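Glutathione S-transferase 1 (Ascaris suum, PDB 4Q5F) catalyses the conjugation of reduced glutathione to a wide range of hydrophobic electrophiles and can also act as a glutathione peroxidase. Local coordinates at residues R31-Q36 / L203-W209; I103-F107 / H144-L148; D109-L114 / A140-L145; S157-V161 / Y196-V200. All coordinates share one frame; numbering follows the deposited sequence.

Contact 1 of 4, residues R31-Q36 / L203-W209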
loop_
_atom_site.group_PDB
_atom_site.type_symbol
_atom_site.label_atom_id
_atom_site.label_comp_id
_atom_site.label_asym_id
_atom_site.label_seq_id
_atom_site.Cartn_x
_atom_site.Cartn_y
_atom_site.Cartn_z
ATOM N N ARG B 31 3.069 -8.717 14.804
ATOM C CA ARG B 31 3.065 -9.222 16.175
ATOM C C ARG B 31 1.682 -9.086 16.796
ATOM O O ARG B 31 1.160 -10.033 17.385
ATOM C CB ARG B 31 4.077 -8.461 17.033
ATOM C CG ARG B 31 5.523 -8.622 16.600
ATOM C CD ARG B 31 6.439 -7.743 17.432
ATOM N NE ARG B 31 7.833 -7.830 16.993
ATOM C CZ ARG B 31 8.628 -6.789 16.751
ATOM N NH1 ARG B 31 8.196 -5.541 16.899
ATOM N NH2 ARG B 31 9.876 -6.999 16.358
ATOM N N LEU B 32 1.098 -7.901 16.658
ATOM C CA LEU B 32 -0.228 -7.621 17.192
ATOM C C LEU B 32 -1.270 -8.573 16.613
ATOM O O LEU B 32 -2.180 -9.017 17.312
ATOM C CB LEU B 32 -0.624 -6.178 16.879
ATOM C CG LEU B 32 0.079 -5.109 17.712
ATOM C CD1 LEU B 32 -0.028 -3.751 17.042
ATOM C CD2 LEU B 32 -0.516 -5.059 19.109
ATOM N N ILE B 33 -1.129 -8.885 15.332
ATOM C CA ILE B 33 -2.080 -9.757 14.654
ATOM C C ILE B 33 -1.953 -11.197 15.158
ATOM O O ILE B 33 -2.954 -11.898 15.299
ATOM C CB ILE B 33 -1.905 -9.691 13.121
ATOM C CG1 ILE B 33 -2.230 -8.283 12.620
ATOM C CG2 ILE B 33 -2.826 -10.686 12.422
ATOM C CD1 ILE B 33 -1.734 -7.984 11.220
ATOM N N PHE B 34 -0.726 -11.637 15.427
ATOM C CA PHE B 34 -0.513 -12.957 16.013
ATOM C C PHE B 34 -1.156 -13.044 17.392
ATOM O O PHE B 34 -1.918 -13.968 17.677
ATOM C CB PHE B 34 0.978 -13.269 16.156
ATOM C CG PHE B 34 1.648 -13.664 14.875
ATOM C CD1 PHE B 34 1.230 -14.782 14.173
ATOM C CD2 PHE B 34 2.720 -12.935 14.389
ATOM C CE1 PHE B 34 1.854 -15.153 12.998
ATOM C CE2 PHE B 34 3.350 -13.300 13.216
ATOM C CZ PHE B 34 2.917 -14.411 12.519
ATOM N N HIS B 35 -0.841 -12.076 18.244
ATOM C CA HIS B 35 -1.277 -12.115 19.634
ATOM C C HIS B 35 -2.792 -12.027 19.768
ATOM O O HIS B 35 -3.374 -12.656 20.647
ATOM C CB HIS B 35 -0.593 -11.012 20.440
ATOM C CG HIS B 35 0.801 -11.359 20.856
ATOM N ND1 HIS B 35 1.918 -10.889 20.196
ATOM C CD2 HIS B 35 1.259 -12.150 21.853
ATOM C CE1 HIS B 35 3.001 -11.367 20.777
ATOM N NE2 HIS B 35 2.633 -12.135 21.785
ATOM N N GLN B 36 -3.430 -11.256 18.894
ATOM C CA GLN B 36 -4.885 -11.173 18.897
ATOM C C GLN B 36 -5.473 -12.550 18.626
ATOM O O GLN B 36 -6.368 -13.011 19.334
ATOM C CB GLN B 36 -5.380 -10.187 17.837
ATOM C CG GLN B 36 -6.896 -10.165 17.656
ATOM C CD GLN B 36 -7.638 -9.861 18.941
ATOM O OE1 GLN B 36 -7.063 -9.348 19.900
ATOM N NE2 GLN B 36 -8.925 -10.178 18.968
ATOM N N LEU B 203 -8.696 -4.716 24.274
ATOM C CA LEU B 203 -8.956 -6.112 23.937
ATOM C C LEU B 203 -7.986 -6.986 24.733
ATOM O O LEU B 203 -6.792 -6.690 24.773
ATOM C CB LEU B 203 -8.779 -6.355 22.437
ATOM C CG LEU B 203 -9.863 -5.789 21.515
ATOM C CD1 LEU B 203 -9.420 -5.864 20.062
ATOM C CD2 LEU B 203 -11.177 -6.535 21.706
ATOM N N PRO B 204 -8.491 -8.061 25.370
ATOM C CA PRO B 204 -7.691 -8.867 26.306
ATOM C C PRO B 204 -6.312 -9.292 25.795
ATOM O O PRO B 204 -5.325 -9.117 26.510
ATOM C CB PRO B 204 -8.566 -10.100 26.539
ATOM C CG PRO B 204 -9.946 -9.609 26.346
ATOM C CD PRO B 204 -9.868 -8.583 25.254
ATOM N N ASN B 205 -6.243 -9.844 24.587
ATOM C CA ASN B 205 -4.973 -10.327 24.050
ATOM C C ASN B 205 -4.023 -9.184 23.707
ATOM O O ASN B 205 -2.810 -9.299 23.883
ATOM C CB ASN B 205 -5.205 -11.199 22.817
ATOM C CG ASN B 205 -5.865 -12.523 23.150
ATOM O OD1 ASN B 205 -5.769 -13.010 24.276
ATOM N ND2 ASN B 205 -6.534 -13.117 22.168
ATOM N N ILE B 206 -4.579 -8.085 23.209
ATOM C CA ILE B 206 -3.788 -6.902 22.903
ATOM C C ILE B 206 -3.327 -6.254 24.200
ATOM O O ILE B 206 -2.167 -5.866 24.336
ATOM C CB ILE B 206 -4.603 -5.876 22.089
ATOM C CG1 ILE B 206 -5.132 -6.516 20.803
ATOM C CG2 ILE B 206 -3.762 -4.640 21.772
ATOM C CD1 ILE B 206 -4.057 -7.121 19.914
ATOM N N LYS B 207 -4.251 -6.137 25.146
ATOM C CA LYS B 207 -3.960 -5.543 26.442
ATOM C C LYS B 207 -2.828 -6.302 27.120
ATOM O O LYS B 207 -1.937 -5.705 27.723
ATOM C CB LYS B 207 -5.207 -5.575 27.324
ATOM C CG LYS B 207 -5.099 -4.726 28.574
ATOM C CD LYS B 207 -6.384 -4.776 29.383
ATOM N N LYS B 208 -2.872 -7.625 27.011
ATOM C CA LYS B 208 -1.832 -8.472 27.569
ATOM C C LYS B 208 -0.504 -8.201 26.874
ATOM O O LYS B 208 0.502 -7.930 27.528
ATOM C CB LYS B 208 -2.210 -9.948 27.420
ATOM N N TRP B 209 -0.514 -8.258 25.546
ATOM C CA TRP B 209 0.702 -8.085 24.759
ATOM C C TRP B 209 1.392 -6.749 25.029
ATOM O O TRP B 209 2.614 -6.692 25.179
ATOM C CB TRP B 209 0.393 -8.205 23.267
ATOM C CG TRP B 209 1.568 -7.882 22.399
ATOM C CD1 TRP B 209 1.605 -6.991 21.366
ATOM C CD2 TRP B 209 2.884 -8.437 22.498
ATOM N NE1 TRP B 209 2.861 -6.963 20.810
ATOM C CE2 TRP B 209 3.665 -7.843 21.486
ATOM C CE3 TRP B 209 3.475 -9.382 23.340
ATOM C CZ2 TRP B 209 5.007 -8.162 21.297
ATOM C CZ3 TRP B 209 4.808 -9.698 23.149
ATOM C CH2 TRP B 209 5.559 -9.091 22.136
#

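Contact 2 of 4, residues I103-F107 / H144-L148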
loop_
_atom_site.group_PDB
_atom_site.type_symbol
_atom_site.label_atom_id
_atom_site.label_comp_id
_atom_site.label_asym_id
_atom_site.label_seq_id
_atom_site.Cartn_x
_atom_site.Cartn_y
_atom_site.Cartn_z
ATOM N N ILE B 103 -9.278 1.439 4.094
ATOM C CA ILE B 103 -9.006 2.338 5.208
ATOM C C ILE B 103 -7.533 2.295 5.614
ATOM O O ILE B 103 -6.978 3.302 6.050
ATOM C CB ILE B 103 -9.904 2.032 6.433
ATOM C CG1 ILE B 103 -9.684 3.069 7.543
ATOM C CG2 ILE B 103 -9.647 0.629 6.962
ATOM C CD1 ILE B 103 -10.037 4.495 7.149
ATOM N N PHE B 104 -6.898 1.136 5.468
ATOM C CA PHE B 104 -5.489 1.020 5.823
ATOM C C PHE B 104 -4.603 1.737 4.808
ATOM O O PHE B 104 -3.572 2.301 5.173
ATOM C CB PHE B 104 -5.054 -0.440 5.956
ATOM C CG PHE B 104 -3.643 -0.594 6.446
ATOM C CD1 PHE B 104 -3.337 -0.381 7.779
ATOM C CD2 PHE B 104 -2.621 -0.934 5.575
ATOM C CE1 PHE B 104 -2.039 -0.512 8.238
ATOM C CE2 PHE B 104 -1.321 -1.068 6.030
ATOM C CZ PHE B 104 -1.030 -0.856 7.361
ATOM N N ASP B 105 -5.004 1.715 3.540
ATOM C CA ASP B 105 -4.279 2.442 2.503
ATOM C C ASP B 105 -4.338 3.946 2.758
ATOM O O ASP B 105 -3.379 4.669 2.485
ATOM C CB ASP B 105 -4.848 2.133 1.116
ATOM C CG ASP B 105 -4.305 0.841 0.527
ATOM O OD1 ASP B 105 -3.413 0.217 1.143
ATOM O OD2 ASP B 105 -4.766 0.453 -0.566
ATOM N N GLN B 106 -5.467 4.421 3.273
ATOM C CA GLN B 106 -5.603 5.834 3.602
ATOM C C GLN B 106 -4.720 6.161 4.801
ATOM O O GLN B 106 -4.093 7.220 4.856
ATOM C CB GLN B 106 -7.059 6.196 3.906
ATOM C CG GLN B 106 -7.279 7.680 4.178
ATOM C CD GLN B 106 -6.891 8.555 2.999
ATOM O OE1 GLN B 106 -6.949 8.127 1.848
ATOM N NE2 GLN B 106 -6.487 9.789 3.284
ATOM N N PHE B 107 -4.683 5.245 5.762
ATOM C CA PHE B 107 -3.783 5.372 6.900
ATOM C C PHE B 107 -2.337 5.384 6.417
ATOM O O PHE B 107 -1.497 6.107 6.955
ATOM C CB PHE B 107 -4.004 4.225 7.886
ATOM C CG PHE B 107 -2.845 3.990 8.809
ATOM C CD1 PHE B 107 -2.642 4.803 9.912
ATOM C CD2 PHE B 107 -1.956 2.953 8.577
ATOM C CE1 PHE B 107 -1.574 4.588 10.762
ATOM C CE2 PHE B 107 -0.887 2.733 9.424
ATOM C CZ PHE B 107 -0.696 3.552 10.518
ATOM N N HIS B 144 -5.964 14.274 7.601
ATOM C CA HIS B 144 -6.199 12.832 7.579
ATOM C C HIS B 144 -7.083 12.299 8.705
ATOM O O HIS B 144 -7.901 11.407 8.478
ATOM C CB HIS B 144 -4.865 12.088 7.567
ATOM C CG HIS B 144 -4.168 12.134 6.244
ATOM N ND1 HIS B 144 -4.490 11.281 5.210
ATOM C CD2 HIS B 144 -3.180 12.934 5.782
ATOM C CE1 HIS B 144 -3.720 11.552 4.168
ATOM N NE2 HIS B 144 -2.921 12.548 4.488
ATOM N N LEU B 145 -6.918 12.830 9.912
ATOM C CA LEU B 145 -7.699 12.358 11.053
ATOM C C LEU B 145 -9.211 12.479 10.830
ATOM O O LEU B 145 -9.950 11.541 11.125
ATOM C CB LEU B 145 -7.288 13.083 12.338
ATOM C CG LEU B 145 -5.880 12.793 12.870
ATOM C CD1 LEU B 145 -5.679 13.486 14.208
ATOM C CD2 LEU B 145 -5.611 11.299 13.007
ATOM N N PRO B 146 -9.680 13.630 10.320
ATOM C CA PRO B 146 -11.116 13.707 10.023
ATOM C C PRO B 146 -11.583 12.636 9.034
ATOM O O PRO B 146 -12.715 12.164 9.134
ATOM C CB PRO B 146 -11.291 15.106 9.413
ATOM C CG PRO B 146 -9.941 15.742 9.401
ATOM C CD PRO B 146 -9.034 14.952 10.271
ATOM N N LEU B 147 -10.720 12.257 8.097
ATOM C CA LEU B 147 -11.071 11.242 7.107
ATOM C C LEU B 147 -11.149 9.851 7.738
ATOM O O LEU B 147 -12.017 9.053 7.386
ATOM C CB LEU B 147 -10.070 11.249 5.948
ATOM C CG LEU B 147 -9.981 12.571 5.178
ATOM C CD1 LEU B 147 -8.823 12.555 4.195
ATOM C CD2 LEU B 147 -11.288 12.869 4.455
ATOM N N LEU B 148 -10.244 9.561 8.668
ATOM C CA LEU B 148 -10.282 8.293 9.388
ATOM C C LEU B 148 -11.494 8.245 10.312
ATOM O O LEU B 148 -12.137 7.204 10.466
ATOM C CB LEU B 148 -9.004 8.091 10.208
ATOM C CG LEU B 148 -7.674 7.935 9.462
ATOM C CD1 LEU B 148 -6.563 7.617 10.452
ATOM C CD2 LEU B 148 -7.752 6.861 8.388
#

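Contact 3 of 4, residues D109-L114 / A140-L145. With GSH (glutathione), chain C.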
loop_
_atom_site.group_PDB
_atom_site.type_symbol
_atom_site.label_atom_id
_atom_site.label_comp_id
_atom_site.label_asym_id
_atom_site.label_seq_id
_atom_site.Cartn_x
_atom_site.Cartn_y
_atom_site.Cartn_z
ATOM N N ASP B 109 -1.317 6.512 3.485
ATOM C CA ASP B 109 -1.090 7.829 2.893
ATOM C C ASP B 109 -0.750 8.841 3.981
ATOM O O ASP B 109 0.156 9.657 3.826
ATOM C CB ASP B 109 -2.325 8.314 2.128
ATOM C CG ASP B 109 -2.511 7.609 0.797
ATOM O OD1 ASP B 109 -1.562 6.945 0.327
ATOM O OD2 ASP B 109 -3.609 7.733 0.214
ATOM N N PHE B 110 -1.495 8.783 5.079
ATOM C CA PHE B 110 -1.255 9.645 6.228
ATOM C C PHE B 110 0.163 9.439 6.759
ATOM O O PHE B 110 0.901 10.400 6.977
ATOM C CB PHE B 110 -2.275 9.337 7.326
ATOM C CG PHE B 110 -2.158 10.214 8.543
ATOM C CD1 PHE B 110 -1.623 11.490 8.460
ATOM C CD2 PHE B 110 -2.585 9.755 9.777
ATOM C CE1 PHE B 110 -1.522 12.287 9.584
ATOM C CE2 PHE B 110 -2.485 10.547 10.901
ATOM C CZ PHE B 110 -1.953 11.815 10.803
ATOM N N MET B 111 0.535 8.181 6.962
ATOM C CA MET B 111 1.865 7.835 7.456
ATOM C C MET B 111 2.959 8.315 6.509
ATOM O O MET B 111 4.056 8.660 6.945
ATOM C CB MET B 111 1.985 6.320 7.641
ATOM C CG MET B 111 1.215 5.761 8.831
ATOM S SD MET B 111 1.842 6.348 10.419
ATOM C CE MET B 111 0.675 7.656 10.784
ATOM N N ALA B 112 2.660 8.330 5.213
ATOM C CA ALA B 112 3.637 8.739 4.209
ATOM C C ALA B 112 4.037 10.204 4.388
ATOM O O ALA B 112 5.095 10.630 3.926
ATOM C CB ALA B 112 3.089 8.504 2.810
ATOM N N GLU B 113 3.185 10.970 5.063
ATOM C CA GLU B 113 3.464 12.375 5.334
ATOM C C GLU B 113 4.364 12.494 6.558
ATOM O O GLU B 113 5.323 13.263 6.564
ATOM C CB GLU B 113 2.165 13.145 5.596
ATOM C CG GLU B 113 1.021 12.864 4.620
ATOM C CD GLU B 113 0.876 13.928 3.550
ATOM O OE1 GLU B 113 1.906 14.492 3.123
ATOM O OE2 GLU B 113 -0.274 14.201 3.138
ATOM N N LEU B 114 4.047 11.716 7.589
ATOM C CA LEU B 114 4.689 11.847 8.894
ATOM C C LEU B 114 6.060 11.181 8.982
ATOM O O LEU B 114 7.024 11.794 9.440
ATOM C CB LEU B 114 3.788 11.248 9.975
ATOM C CG LEU B 114 2.432 11.910 10.218
ATOM C CD1 LEU B 114 1.691 11.158 11.311
ATOM C CD2 LEU B 114 2.592 13.375 10.590
ATOM N N ALA B 140 -0.876 17.595 8.103
ATOM C CA ALA B 140 -1.150 16.201 7.761
ATOM C C ALA B 140 -2.197 15.638 8.711
ATOM O O ALA B 140 -3.173 15.016 8.290
ATOM C CB ALA B 140 0.128 15.381 7.839
ATOM N N ARG B 141 -1.972 15.869 9.999
ATOM C CA ARG B 141 -2.903 15.487 11.050
ATOM C C ARG B 141 -4.301 16.036 10.774
ATOM O O ARG B 141 -5.294 15.311 10.841
ATOM C CB ARG B 141 -2.389 16.026 12.388
ATOM C CG ARG B 141 -3.335 15.877 13.566
ATOM C CD ARG B 141 -2.739 16.529 14.804
ATOM N NE ARG B 141 -2.741 17.991 14.727
ATOM C CZ ARG B 141 -3.654 18.780 15.288
ATOM N NH1 ARG B 141 -4.662 18.269 15.985
ATOM N NH2 ARG B 141 -3.558 20.096 15.156
ATOM N N ASP B 142 -4.365 17.325 10.460
ATOM C CA ASP B 142 -5.640 18.002 10.262
ATOM C C ASP B 142 -6.382 17.507 9.024
ATOM O O ASP B 142 -7.612 17.524 8.992
ATOM C CB ASP B 142 -5.430 19.514 10.181
ATOM C CG ASP B 142 -5.004 20.117 11.512
ATOM O OD1 ASP B 142 -4.619 19.349 12.420
ATOM O OD2 ASP B 142 -5.043 21.358 11.647
ATOM N N LYS B 143 -5.646 17.069 8.007
ATOM C CA LYS B 143 -6.280 16.546 6.798
ATOM C C LYS B 143 -6.789 15.120 6.992
ATOM O O LYS B 143 -7.908 14.794 6.598
ATOM C CB LYS B 143 -5.316 16.570 5.610
ATOM C CG LYS B 143 -6.003 16.256 4.281
ATOM C CD LYS B 143 -5.026 15.933 3.160
ATOM C CE LYS B 143 -5.700 16.094 1.802
ATOM N NZ LYS B 143 -4.985 15.379 0.709
ATOM N N HIS B 144 -5.964 14.274 7.601
ATOM C CA HIS B 144 -6.199 12.832 7.579
ATOM C C HIS B 144 -7.083 12.299 8.705
ATOM O O HIS B 144 -7.901 11.407 8.478
ATOM C CB HIS B 144 -4.865 12.088 7.567
ATOM C CG HIS B 144 -4.168 12.134 6.244
ATOM N ND1 HIS B 144 -4.490 11.281 5.210
ATOM C CD2 HIS B 144 -3.180 12.934 5.782
ATOM C CE1 HIS B 144 -3.720 11.552 4.168
ATOM N NE2 HIS B 144 -2.921 12.548 4.488
ATOM N N LEU B 145 -6.918 12.830 9.912
ATOM C CA LEU B 145 -7.699 12.358 11.053
ATOM C C LEU B 145 -9.211 12.479 10.830
ATOM O O LEU B 145 -9.950 11.541 11.125
ATOM C CB LEU B 145 -7.288 13.083 12.338
ATOM C CG LEU B 145 -5.880 12.793 12.870
ATOM C CD1 LEU B 145 -5.679 13.486 14.208
ATOM C CD2 LEU B 145 -5.611 11.299 13.007
HETATM N N1 GSH C . -3.893 6.779 -2.130
HETATM C CA1 GSH C . -4.856 7.127 -3.111
HETATM C C1 GSH C . -5.076 5.952 -4.035
HETATM O O11 GSH C . -6.193 5.781 -4.585
HETATM O O12 GSH C . -4.141 5.142 -4.255
HETATM C CB1 GSH C . -4.352 8.327 -3.895
HETATM C CG1 GSH C . -5.477 8.878 -4.780
HETATM C CD1 GSH C . -5.083 10.243 -5.360
HETATM O OE1 GSH C . -4.043 10.768 -5.028
HETATM N N2 GSH C . -5.967 10.890 -6.296
HETATM C CA2 GSH C . -5.660 12.167 -6.862
HETATM C C2 GSH C . -6.854 13.079 -6.624
HETATM O O2 GSH C . -7.935 12.588 -6.336
HETATM C CB2 GSH C . -5.420 12.044 -8.342
HETATM S SG2 GSH C . -4.122 10.887 -8.651
HETATM N N3 GSH C . -6.722 14.515 -6.746
HETATM C CA3 GSH C . -7.862 15.367 -6.513
HETATM C C3 GSH C . -7.983 15.680 -5.020
HETATM O O31 GSH C . -7.330 15.011 -4.177
HETATM O O32 GSH C . -8.738 16.608 -4.637
#

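Contact 4 of 4, residues S157-V161 / Y196-V200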
loop_
_atom_site.group_PDB
_atom_site.type_symbol
_atom_site.label_atom_id
_atom_site.label_comp_id
_atom_site.label_asym_id
_atom_site.label_seq_id
_atom_site.Cartn_x
_atom_site.Cartn_y
_atom_site.Cartn_z
ATOM N N SER B 157 -20.392 0.679 14.619
ATOM C CA SER B 157 -19.661 -0.253 15.462
ATOM C C SER B 157 -18.371 0.428 15.912
ATOM O O SER B 157 -18.070 1.544 15.485
ATOM C CB SER B 157 -19.349 -1.534 14.688
ATOM O OG SER B 157 -18.371 -1.301 13.691
ATOM N N GLU B 158 -17.605 -0.250 16.756
ATOM C CA GLU B 158 -16.399 0.333 17.344
ATOM C C GLU B 158 -15.182 0.232 16.422
ATOM O O GLU B 158 -14.104 0.713 16.763
ATOM C CB GLU B 158 -16.092 -0.349 18.682
ATOM C CG GLU B 158 -16.147 -1.865 18.608
ATOM C CD GLU B 158 -17.476 -2.436 19.071
ATOM O OE1 GLU B 158 -17.797 -2.304 20.272
ATOM O OE2 GLU B 158 -18.198 -3.015 18.232
ATOM N N TYR B 159 -15.358 -0.389 15.258
ATOM C CA TYR B 159 -14.254 -0.618 14.324
ATOM C C TYR B 159 -14.507 0.016 12.962
ATOM O O TYR B 159 -15.633 0.398 12.645
ATOM C CB TYR B 159 -14.006 -2.121 14.173
ATOM C CG TYR B 159 -13.826 -2.811 15.507
ATOM C CD1 TYR B 159 -12.735 -2.521 16.315
ATOM C CD2 TYR B 159 -14.751 -3.739 15.967
ATOM C CE1 TYR B 159 -12.568 -3.138 17.539
ATOM C CE2 TYR B 159 -14.589 -4.362 17.194
ATOM C CZ TYR B 159 -13.495 -4.055 17.974
ATOM O OH TYR B 159 -13.322 -4.664 19.195
ATOM N N MET B 160 -13.446 0.131 12.167
ATOM C CA MET B 160 -13.529 0.749 10.850
ATOM C C MET B 160 -14.502 -0.017 9.972
ATOM O O MET B 160 -15.342 0.581 9.299
ATOM C CB MET B 160 -12.148 0.790 10.187
ATOM C CG MET B 160 -11.192 1.793 10.813
ATOM S SD MET B 160 -11.806 3.483 10.689
ATOM C CE MET B 160 -10.566 4.365 11.630
ATOM N N VAL B 161 -14.380 -1.340 9.985
ATOM C CA VAL B 161 -15.249 -2.202 9.198
ATOM C C VAL B 161 -15.788 -3.326 10.080
ATOM O O VAL B 161 -15.045 -3.924 10.858
ATOM C CB VAL B 161 -14.496 -2.840 8.007
ATOM C CG1 VAL B 161 -15.492 -3.493 7.041
ATOM C CG2 VAL B 161 -13.594 -1.811 7.293
ATOM N N TYR B 196 -11.800 4.840 19.992
ATOM C CA TYR B 196 -11.464 3.754 19.076
ATOM C C TYR B 196 -10.120 3.118 19.423
ATOM O O TYR B 196 -9.984 1.894 19.426
ATOM C CB TYR B 196 -11.456 4.311 17.652
ATOM C CG TYR B 196 -10.835 3.432 16.592
ATOM C CD1 TYR B 196 -11.308 2.150 16.350
ATOM C CD2 TYR B 196 -9.798 3.908 15.799
ATOM C CE1 TYR B 196 -10.747 1.359 15.365
ATOM C CE2 TYR B 196 -9.234 3.126 14.815
ATOM C CZ TYR B 196 -9.712 1.854 14.601
ATOM O OH TYR B 196 -9.151 1.079 13.617
ATOM N N ILE B 197 -9.135 3.955 19.726
ATOM C CA ILE B 197 -7.812 3.479 20.116
ATOM C C ILE B 197 -7.852 2.852 21.507
ATOM O O ILE B 197 -7.185 1.850 21.758
ATOM C CB ILE B 197 -6.779 4.628 20.080
ATOM C CG1 ILE B 197 -6.607 5.127 18.645
ATOM C CG2 ILE B 197 -5.427 4.174 20.627
ATOM C CD1 ILE B 197 -5.920 6.471 18.538
ATOM N N GLU B 198 -8.635 3.442 22.406
ATOM C CA GLU B 198 -8.776 2.916 23.760
ATOM C C GLU B 198 -9.400 1.525 23.719
ATOM O O GLU B 198 -8.965 0.613 24.421
ATOM C CB GLU B 198 -9.653 3.845 24.602
ATOM C CG GLU B 198 -9.661 3.518 26.087
ATOM C CD GLU B 198 -10.793 4.205 26.830
ATOM O OE1 GLU B 198 -11.959 3.783 26.662
ATOM O OE2 GLU B 198 -10.523 5.169 27.576
ATOM N N HIS B 199 -10.425 1.375 22.884
ATOM C CA HIS B 199 -11.166 0.124 22.775
ATOM C C HIS B 199 -10.280 -1.030 22.307
ATOM O O HIS B 199 -10.135 -2.031 23.008
ATOM C CB HIS B 199 -12.341 0.297 21.809
ATOM C CG HIS B 199 -13.195 -0.925 21.661
ATOM N ND1 HIS B 199 -14.515 -0.960 22.045
ATOM C CD2 HIS B 199 -12.911 -2.156 21.165
ATOM C CE1 HIS B 199 -15.013 -2.160 21.795
ATOM N NE2 HIS B 199 -14.061 -2.902 21.263
ATOM N N VAL B 200 -9.704 -0.885 21.116
ATOM C CA VAL B 200 -8.894 -1.936 20.505
ATOM C C VAL B 200 -7.780 -2.397 21.443
ATOM O O VAL B 200 -7.511 -3.591 21.559
ATOM C CB VAL B 200 -8.272 -1.450 19.171
ATOM C CG1 VAL B 200 -7.337 -2.518 18.560
ATOM C CG2 VAL B 200 -9.377 -1.038 18.192
#

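Contact 1 of 4, residues R31-Q36 / L203-W209
The rings of H35 and W209 meet face to face in an offset stack, the imidazole lying over the six-membered ring of the indole with centroids 3.8 Å apart and planes only 14° from parallel. The edge of the same indole is met by L32, whose CD2 lies 3.7 Å from W209 CD1, while R31 CD approaches W209 CZ2 more loosely. Farther along, I206 CD1 packs against L32 CD2, and the bent chain of Q36 curls back until its OE1 is 3.5 Å from I206 CG1. One hydrogen bond crosses the contact: N205 ND2 gives to Q36 O at 2.8 Å, from above the carbonyl plane. A second shell fixes the stack. CG of H35 lies anti to its carbonyl carbon (chi1 -80°), which turns the ring back along its own helix, and H35 ND1 donates to R31 O at 3.0 Å, a carbonyl that also accepts the backbone N of H35. On the other ring, W209 NE1 is bonded to E28, which also forms a salt bridge with R31; D43 takes R31 NE. Helix 27-37 of the thioredoxin-like N-terminal domain thus meets helix 204-212 of the helical C-terminal domain, with helix 167-182 packed against L32, Q36 and I206, and strand 16-21 touching R31.

Contact 2 of 4, residues I103-F107 / H144-L148
I103 and L148 join two antiparallel neighbours in the all-helical C-terminal domain of the glutathione transferase fold, helices 94-114 and 129-155, whose segments run at 169° with axes 10.6 Å apart. The I103 side chain sends CG1 anti to the backbone N and then bends at chi2, carrying CD1 to 3.5 Å from L148 CD2. That one leucine methyl also comes within 4.3 Å of Q106 CG, and it lies loosely near the backbone N of F107. Q106 likewise starts anti to its N and bends at chi2 (60°), a shape that lays its amide across the gap toward H144 and L147. Amide and imidazole planes are 29° apart, with the amide nitrogen at the ring's edge. On the dimer side, F60 of the second subunit packs on I103 and Q106, and P59 of that subunit on L147. Q106 NE2 ends 3.2 Å from H144 ND1 and 3.7 Å from L147 CD1.

Contact 3 of 4, residues D109-L114 / A140-L145
F110 and H144 interlock where helices 94-114 and 129-155 run antiparallel through the helical domain of the transferase, their segments at 176°. The packing is tight and reciprocal. F110 CA sits over the centre of the imidazole, 3.6 Å from the centroid, while H144 CB lies over a face of the phenyl ring, 3.7 Å from its centroid; both are CH-pi contacts. The rings themselves are slid apart and barely overlap. F110 reaches across because its CG is anti to the backbone N (chi1 -177°); CE1 then comes 3.4 Å from A140 O, and CE2 touches L145 CD2. A140 CB also meets E113 CB at 3.8 Å, and F186 of a nearby loop touches F110. The more open margin is polar and looser: H144 NE2 makes a weak but fairly straight hydrogen bond to E113 OE2, the carboxylate turned 74° from the ring plane. At the dimer interface D109 directs its carboxylate away from H144 and toward a glutathione gripped otherwise by K55, Q75, S76 and further residues of the second subunit, so one subunit completes the other's site. There the amino nitrogen N1 of glutathione donates to D109 OD2 at 2.5 Å.

Contact 4 of 4, residues S157-V161 / Y196-V200
E158 CG lies over one face of the H199 ring, 3.7 Å from its centroid in a CH-pi contact, and the same methylene rests on a face of the Y159 ring. At the edge of Y159, near its plane, stands V200 CG2, 3.9 Å from Y159 CE1. Y196 receives E158 O at its rim, with the carbonyl oxygen 3.2 Å from Y196 CD1. The Y159 and H199 rings are nearly perpendicular, at 88°, and H199 NE2 gives a weak hydrogen bond of 2.8 Å to Y159 OH. E158 has CG wedged between its backbone N and carbonyl carbon (chi1 48°), a conformation that sets the methylene in the angle between the two rings, against a face of each. Deeper in the fold, against helices 129-155 and 94-114, the bent M160 chain packs on Y196 in an oblique Met-aromatic contact: SD is 5.2 Å from the ring centroid, CE reaches Y196 CE2 at 3.7 Å, and CG touches Y196 OH. That hydroxyl is bonded to D169 of helix 167-182, which also takes a weak bond from the backbone N of M160. The non-helical segment 157-161 is therefore held to helix 191-201 mainly by aromatic and aliphatic packing, while the shared aspartate ties both sides to a third helix and satisfies a buried tyrosine hydroxyl.

In the fold
Contacts 2 and 3 are successive parts of one antiparallel helix pair, 94-114 with 129-155, and share H144 and L145; both are buried, and both have one flank at the second subunit. Contact 4 is also buried, but joins a non-helical segment to helix 191-201, and its M160 touches I103 and L148 of contact 2. Contact 1 is only partly buried and alone links the N- and C-terminal domains; it touches contact 4 where helices 191-201 and 204-212 follow one another. The chemistry changes accordingly: a ring stack at the domain junction, aliphatic methyls beside a glutamine amide and a histidine edge in contact 2, reciprocal CH-pi packing beside the glutathione site in contact 3, and mixed aromatic and methionine packing in contact 4.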